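Local coordinates for protein histidyl-trna synthetase (Thermus thermophilus, PDB 1H4V) that catalyses the ATP-dependent attachment of L-histidine to tRNA(His), working as a homodimeric class II aminoacyl-tRNA synthetase, at residues L139-V144 with K238-H243; L146-L151 with S248-L253. All coordinates share one frame; numbering follows the deposited sequence.

Contact 1 (L139-V144 with K238-H243); sequences LDAEAV and KEVERH
A141 and H243 make the tightest meeting between two helices of the catalytic domain, 137-153 and 231-246, whose short segments cross at -47° with axes 8.7 Å apart. The contact is apolar throughout. The A141 methyl carbon CB packs against CB of H243 at 3.4 Å and reaches on to the start of the ring, lying 4.1 Å from its CG and approaching the imidazole obliquely. One turn away, V240 divides its two methyls between neighbouring residues of the partner helix. With chi1 at -178°, CG1 extends opposite the backbone N of V240 and comes within 4.1 Å of A141 N, while CG2 lies beside that N and meets CB of D140 at 3.8 Å. A small residue at A141 lets the backbones close in, its CA being 5.3 Å from that of V240.

Polar groups point past this seam. D140 offers only its CB here; OD1 is hydrogen-bonded with T267 OG1, and OD2 forms a salt bridge with R287, both in the same chain. H243 likewise turns its polar end elsewhere, ND1 hydrogen-bonding to Y346 OH of the second subunit. Within its own helix, the carbonyl O of E239 sits 3.2 Å above one face of the H243 ring, offset toward the rim.

The chemistry implies a division of labour: methyl and methylene carbons hold the helices together, while the carboxylate of D140 is held by residues of the sheet, and ND1 of H243 by the second subunit.

Contact 2 (L146-L151 with S248-L253); sequences LLYECL and SVPYEL
Y148 reaches V249 and P250 because chi1, at -175°, extends CG directly opposite the backbone N and sends the ring out from helix 137-153. On the other segment chi1 of V249, at 167°, carries CG1 over one face of that ring and leaves CG2 beside the backbone N, 4.0 Å from Y148 CD2. The receiving segment starts where a Schellman motif ends helix 231-246, with S248, of positive phi, as its C-prime residue; the chain then runs through V249 and P250 into strand 251-253, an outermost strand, within this chain, of the large mixed sheet of the catalytic domain.

The contact is a small apolar clasp made by one aromatic side chain on two successive residues. The side chains of Y148 and V249 run antiparallel, side by side, and although CG1 lies over the ring face the nearest approach is by CG2. P250 meets the outer end of the tyrosine, the two side chains crossing at about a right angle, and P250 CD lies 4.2 Å from Y148 CZ in an oblique approach. The same ring also touches V161 and L159 of the chain entering strand 160-165, whose residues V161 and L163 pair through their backbones with E252. Y148 thus fills the angle between its helix and the edge of the sheet.

Cutting the side chain of Y148 back to an alanine is likely to leave V249 CG2 without its aromatic partner and open a gap between the helix and P250. The phenol oxygen meets carbon alone across this contact: Y148 OH stands 3.7 Å from P250 CD and 3.8 Å from P250 CG.

In the fold
Both contacts start on helix 137-153, with the segment of contact 1 leading and that of contact 2 following. The chain then forms strand 160-165 and a largely helical stretch that separates the two catalytic regions of the chain. It comes back as helix 231-246, where contact 1 closes a loop of 93 intervening residues; contact 2 closes one of 96 at the lead-in to strand 251-253. The segments alternate, so the loops cross and neither nests in the other. A probable hydrogen bond from Y251 to E241 links the returning halves. Together they fasten the returning helix and the lead-in to the edge strand to helix 137-153, beside the second subunit.

Contact 1 (L139-V144 with K238-H243)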
loop_
_atom_site.group_PDB
_atom_site.type_symbol
_atom_site.label_atom_id
_atom_site.label_comp_id
_atom_site.label_asym_id
_atom_site.label_seq_id
_atom_site.Cartn_x
_atom_site.Cartn_y
_atom_site.Cartn_z
ATOM N N LEU A 139 23.756 16.380 -1.437
ATOM C CA LEU A 139 22.560 15.634 -1.077
ATOM C C LEU A 139 21.365 16.522 -0.760
ATOM O O LEU A 139 20.219 16.136 -1.014
ATOM C CB LEU A 139 22.855 14.709 0.098
ATOM C CG LEU A 139 23.975 13.742 -0.267
ATOM C CD1 LEU A 139 24.421 12.989 0.953
ATOM C CD2 LEU A 139 23.494 12.794 -1.361
ATOM N N ASP A 140 21.626 17.707 -0.211
ATOM C CA ASP A 140 20.552 18.643 0.116
ATOM C C ASP A 140 19.943 19.176 -1.176
ATOM O O ASP A 140 18.728 19.236 -1.327
ATOM C CB ASP A 140 21.087 19.810 0.952
ATOM C CG ASP A 140 21.832 19.344 2.183
ATOM O OD1 ASP A 140 21.604 19.913 3.271
ATOM O OD2 ASP A 140 22.657 18.412 2.065
ATOM N N ALA A 141 20.799 19.557 -2.116
ATOM C CA ALA A 141 20.321 20.068 -3.390
ATOM C C ALA A 141 19.547 18.967 -4.120
ATOM O O ALA A 141 18.550 19.237 -4.793
ATOM C CB ALA A 141 21.499 20.552 -4.241
ATOM N N GLU A 142 20.009 17.727 -3.985
ATOM C CA GLU A 142 19.350 16.601 -4.637
ATOM C C GLU A 142 17.959 16.370 -4.050
ATOM O O GLU A 142 17.006 16.128 -4.789
ATOM C CB GLU A 142 20.201 15.336 -4.502
ATOM C CG GLU A 142 19.610 14.107 -5.148
ATOM C CD GLU A 142 20.606 12.958 -5.233
ATOM O OE1 GLU A 142 20.960 12.546 -6.361
ATOM O OE2 GLU A 142 21.039 12.465 -4.170
ATOM N N ALA A 143 17.843 16.461 -2.728
ATOM C CA ALA A 143 16.560 16.276 -2.056
ATOM C C ALA A 143 15.561 17.298 -2.594
ATOM O O ALA A 143 14.418 16.957 -2.909
ATOM C CB ALA A 143 16.723 16.451 -0.545
ATOM N N VAL A 144 16.010 18.547 -2.701
ATOM C CA VAL A 144 15.181 19.638 -3.211
ATOM C C VAL A 144 14.764 19.384 -4.664
ATOM O O VAL A 144 13.579 19.425 -5.000
ATOM C CB VAL A 144 15.927 21.004 -3.128
ATOM C CG1 VAL A 144 15.127 22.074 -3.829
ATOM C CG2 VAL A 144 16.144 21.409 -1.657
ATOM N N LYS A 238 25.410 28.095 1.084
ATOM C CA LYS A 238 25.855 28.680 -0.174
ATOM C C LYS A 238 26.103 27.570 -1.190
ATOM O O LYS A 238 25.786 27.721 -2.364
ATOM C CB LYS A 238 27.118 29.517 0.029
ATOM N N GLU A 239 26.656 26.451 -0.735
ATOM C CA GLU A 239 26.901 25.310 -1.619
ATOM C C GLU A 239 25.561 24.805 -2.183
ATOM O O GLU A 239 25.425 24.584 -3.393
ATOM C CB GLU A 239 27.589 24.178 -0.848
ATOM C CG GLU A 239 29.025 24.466 -0.442
ATOM C CD GLU A 239 29.992 24.368 -1.613
ATOM O OE1 GLU A 239 30.174 23.251 -2.144
ATOM O OE2 GLU A 239 30.571 25.405 -2.006
ATOM N N VAL A 240 24.575 24.628 -1.305
ATOM C CA VAL A 240 23.267 24.158 -1.737
ATOM C C VAL A 240 22.684 25.108 -2.783
ATOM O O VAL A 240 22.146 24.669 -3.805
ATOM C CB VAL A 240 22.277 24.055 -0.556
ATOM C CG1 VAL A 240 20.937 23.520 -1.045
ATOM C CG2 VAL A 240 22.846 23.153 0.522
ATOM N N GLU A 241 22.797 26.409 -2.526
ATOM C CA GLU A 241 22.287 27.413 -3.453
ATOM C C GLU A 241 22.988 27.293 -4.803
ATOM O O GLU A 241 22.345 27.343 -5.853
ATOM C CB GLU A 241 22.509 28.822 -2.902
ATOM C CG GLU A 241 21.753 29.134 -1.624
ATOM C CD GLU A 241 22.027 30.541 -1.113
ATOM O OE1 GLU A 241 21.750 31.506 -1.856
ATOM O OE2 GLU A 241 22.521 30.684 0.026
ATOM N N ARG A 242 24.305 27.127 -4.774
ATOM C CA ARG A 242 25.068 27.014 -6.007
ATOM C C ARG A 242 24.569 25.855 -6.864
ATOM O O ARG A 242 24.390 26.008 -8.074
ATOM C CB ARG A 242 26.560 26.834 -5.708
ATOM C CG ARG A 242 27.427 26.906 -6.958
ATOM C CD ARG A 242 28.905 26.714 -6.647
ATOM N NE ARG A 242 29.223 25.325 -6.322
ATOM C CZ ARG A 242 30.453 24.880 -6.079
ATOM N NH1 ARG A 242 31.479 25.719 -6.121
ATOM N NH2 ARG A 242 30.658 23.597 -5.808
ATOM N N HIS A 243 24.329 24.703 -6.241
ATOM C CA HIS A 243 23.842 23.552 -6.990
ATOM C C HIS A 243 22.484 23.782 -7.647
ATOM O O HIS A 243 22.295 23.417 -8.807
ATOM C CB HIS A 243 23.788 22.309 -6.100
ATOM C CG HIS A 243 25.129 21.881 -5.596
ATOM N ND1 HIS A 243 26.259 21.897 -6.387
ATOM C CD2 HIS A 243 25.526 21.444 -4.379
ATOM C CE1 HIS A 243 27.296 21.492 -5.677
ATOM N NE2 HIS A 243 26.880 21.211 -4.455
#

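Contact 2 (L146-L151 with S248-L253)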
loop_
_atom_site.group_PDB
_atom_site.type_symbol
_atom_site.label_atom_id
_atom_site.label_comp_id
_atom_site.label_asym_id
_atom_site.label_seq_id
_atom_site.Cartn_x
_atom_site.Cartn_y
_atom_site.Cartn_z
ATOM N N LEU A 146 14.796 16.575 -6.332
ATOM C CA LEU A 146 13.982 15.363 -6.425
ATOM C C LEU A 146 12.509 15.641 -6.101
ATOM O O LEU A 146 11.619 15.128 -6.776
ATOM C CB LEU A 146 14.513 14.274 -5.491
ATOM C CG LEU A 146 15.720 13.455 -5.959
ATOM C CD1 LEU A 146 16.039 12.403 -4.923
ATOM C CD2 LEU A 146 15.425 12.791 -7.297
ATOM N N LEU A 147 12.260 16.448 -5.071
ATOM C CA LEU A 147 10.901 16.796 -4.693
ATOM C C LEU A 147 10.308 17.650 -5.797
ATOM O O LEU A 147 9.182 17.421 -6.246
ATOM C CB LEU A 147 10.887 17.572 -3.373
ATOM C CG LEU A 147 9.556 18.225 -3.005
ATOM C CD1 LEU A 147 8.466 17.155 -2.909
ATOM C CD2 LEU A 147 9.706 18.979 -1.690
ATOM N N TYR A 148 11.079 18.631 -6.243
ATOM C CA TYR A 148 10.645 19.516 -7.315
ATOM C C TYR A 148 10.240 18.668 -8.531
ATOM O O TYR A 148 9.167 18.866 -9.105
ATOM C CB TYR A 148 11.792 20.462 -7.676
ATOM C CG TYR A 148 11.454 21.514 -8.701
ATOM C CD1 TYR A 148 10.523 22.510 -8.424
ATOM C CD2 TYR A 148 12.084 21.527 -9.945
ATOM C CE1 TYR A 148 10.228 23.497 -9.360
ATOM C CE2 TYR A 148 11.795 22.504 -10.885
ATOM C CZ TYR A 148 10.868 23.487 -10.586
ATOM O OH TYR A 148 10.591 24.467 -11.512
ATOM N N GLU A 149 11.101 17.716 -8.900
ATOM C CA GLU A 149 10.859 16.820 -10.031
ATOM C C GLU A 149 9.613 15.941 -9.882
ATOM O O GLU A 149 8.833 15.817 -10.823
ATOM C CB GLU A 149 12.075 15.924 -10.268
ATOM C CG GLU A 149 12.944 16.353 -11.435
ATOM C CD GLU A 149 12.255 16.165 -12.785
ATOM O OE1 GLU A 149 12.063 15.001 -13.211
ATOM O OE2 GLU A 149 11.903 17.186 -13.421
ATOM N N CYS A 150 9.436 15.308 -8.725
ATOM C CA CYS A 150 8.261 14.470 -8.518
ATOM C C CYS A 150 7.023 15.269 -8.881
ATOM O O CYS A 150 6.152 14.789 -9.607
ATOM C CB CYS A 150 8.125 14.035 -7.056
ATOM S SG CYS A 150 9.286 12.798 -6.466
ATOM N N LEU A 151 6.959 16.496 -8.372
ATOM C CA LEU A 151 5.820 17.374 -8.602
ATOM C C LEU A 151 5.709 17.859 -10.040
ATOM O O LEU A 151 4.612 17.941 -10.587
ATOM C CB LEU A 151 5.886 18.575 -7.655
ATOM C CG LEU A 151 6.006 18.265 -6.160
ATOM C CD1 LEU A 151 6.207 19.568 -5.388
ATOM C CD2 LEU A 151 4.764 17.533 -5.678
ATOM N N SER A 248 19.191 24.901 -12.641
ATOM C CA SER A 248 18.077 25.710 -13.106
ATOM C C SER A 248 16.813 25.577 -12.264
ATOM O O SER A 248 15.706 25.752 -12.775
ATOM C CB SER A 248 17.752 25.394 -14.572
ATOM O OG SER A 248 18.671 26.029 -15.446
ATOM N N VAL A 249 16.963 25.271 -10.981
ATOM C CA VAL A 249 15.792 25.170 -10.115
ATOM C C VAL A 249 15.541 26.533 -9.479
ATOM O O VAL A 249 16.327 27.005 -8.657
ATOM C CB VAL A 249 15.976 24.112 -8.987
ATOM C CG1 VAL A 249 14.892 24.274 -7.928
ATOM C CG2 VAL A 249 15.901 22.709 -9.573
ATOM N N PRO A 250 14.448 27.194 -9.870
ATOM C CA PRO A 250 14.132 28.509 -9.304
ATOM C C PRO A 250 13.761 28.397 -7.830
ATOM O O PRO A 250 12.879 27.625 -7.471
ATOM C CB PRO A 250 12.955 28.976 -10.153
ATOM C CG PRO A 250 12.250 27.680 -10.479
ATOM C CD PRO A 250 13.411 26.762 -10.826
ATOM N N TYR A 251 14.441 29.157 -6.979
ATOM C CA TYR A 251 14.150 29.136 -5.554
ATOM C C TYR A 251 14.199 30.540 -4.971
ATOM O O TYR A 251 14.700 31.476 -5.594
ATOM C CB TYR A 251 15.140 28.247 -4.794
ATOM C CG TYR A 251 16.511 28.854 -4.626
ATOM C CD1 TYR A 251 17.427 28.849 -5.676
ATOM C CD2 TYR A 251 16.885 29.458 -3.424
ATOM C CE1 TYR A 251 18.687 29.429 -5.534
ATOM C CE2 TYR A 251 18.141 30.045 -3.272
ATOM C CZ TYR A 251 19.039 30.026 -4.333
ATOM O OH TYR A 251 20.287 30.595 -4.204
ATOM N N GLU A 252 13.683 30.666 -3.755
ATOM C CA GLU A 252 13.640 31.939 -3.059
ATOM C C GLU A 252 14.046 31.692 -1.607
ATOM O O GLU A 252 13.546 30.767 -0.965
ATOM C CB GLU A 252 12.216 32.498 -3.115
ATOM C CG GLU A 252 12.072 33.939 -2.662
ATOM C CD GLU A 252 11.903 34.906 -3.826
ATOM O OE1 GLU A 252 12.788 34.937 -4.714
ATOM O OE2 GLU A 252 10.883 35.635 -3.848
ATOM N N LEU A 253 14.968 32.497 -1.095
ATOM C CA LEU A 253 15.389 32.350 0.291
ATOM C C LEU A 253 14.199 32.781 1.151
ATOM O O LEU A 253 13.612 33.838 0.917
ATOM C CB LEU A 253 16.606 33.234 0.569
ATOM C CG LEU A 253 17.840 32.524 1.145
ATOM C CD1 LEU A 253 18.218 31.346 0.265
ATOM C CD2 LEU A 253 18.997 33.504 1.247
#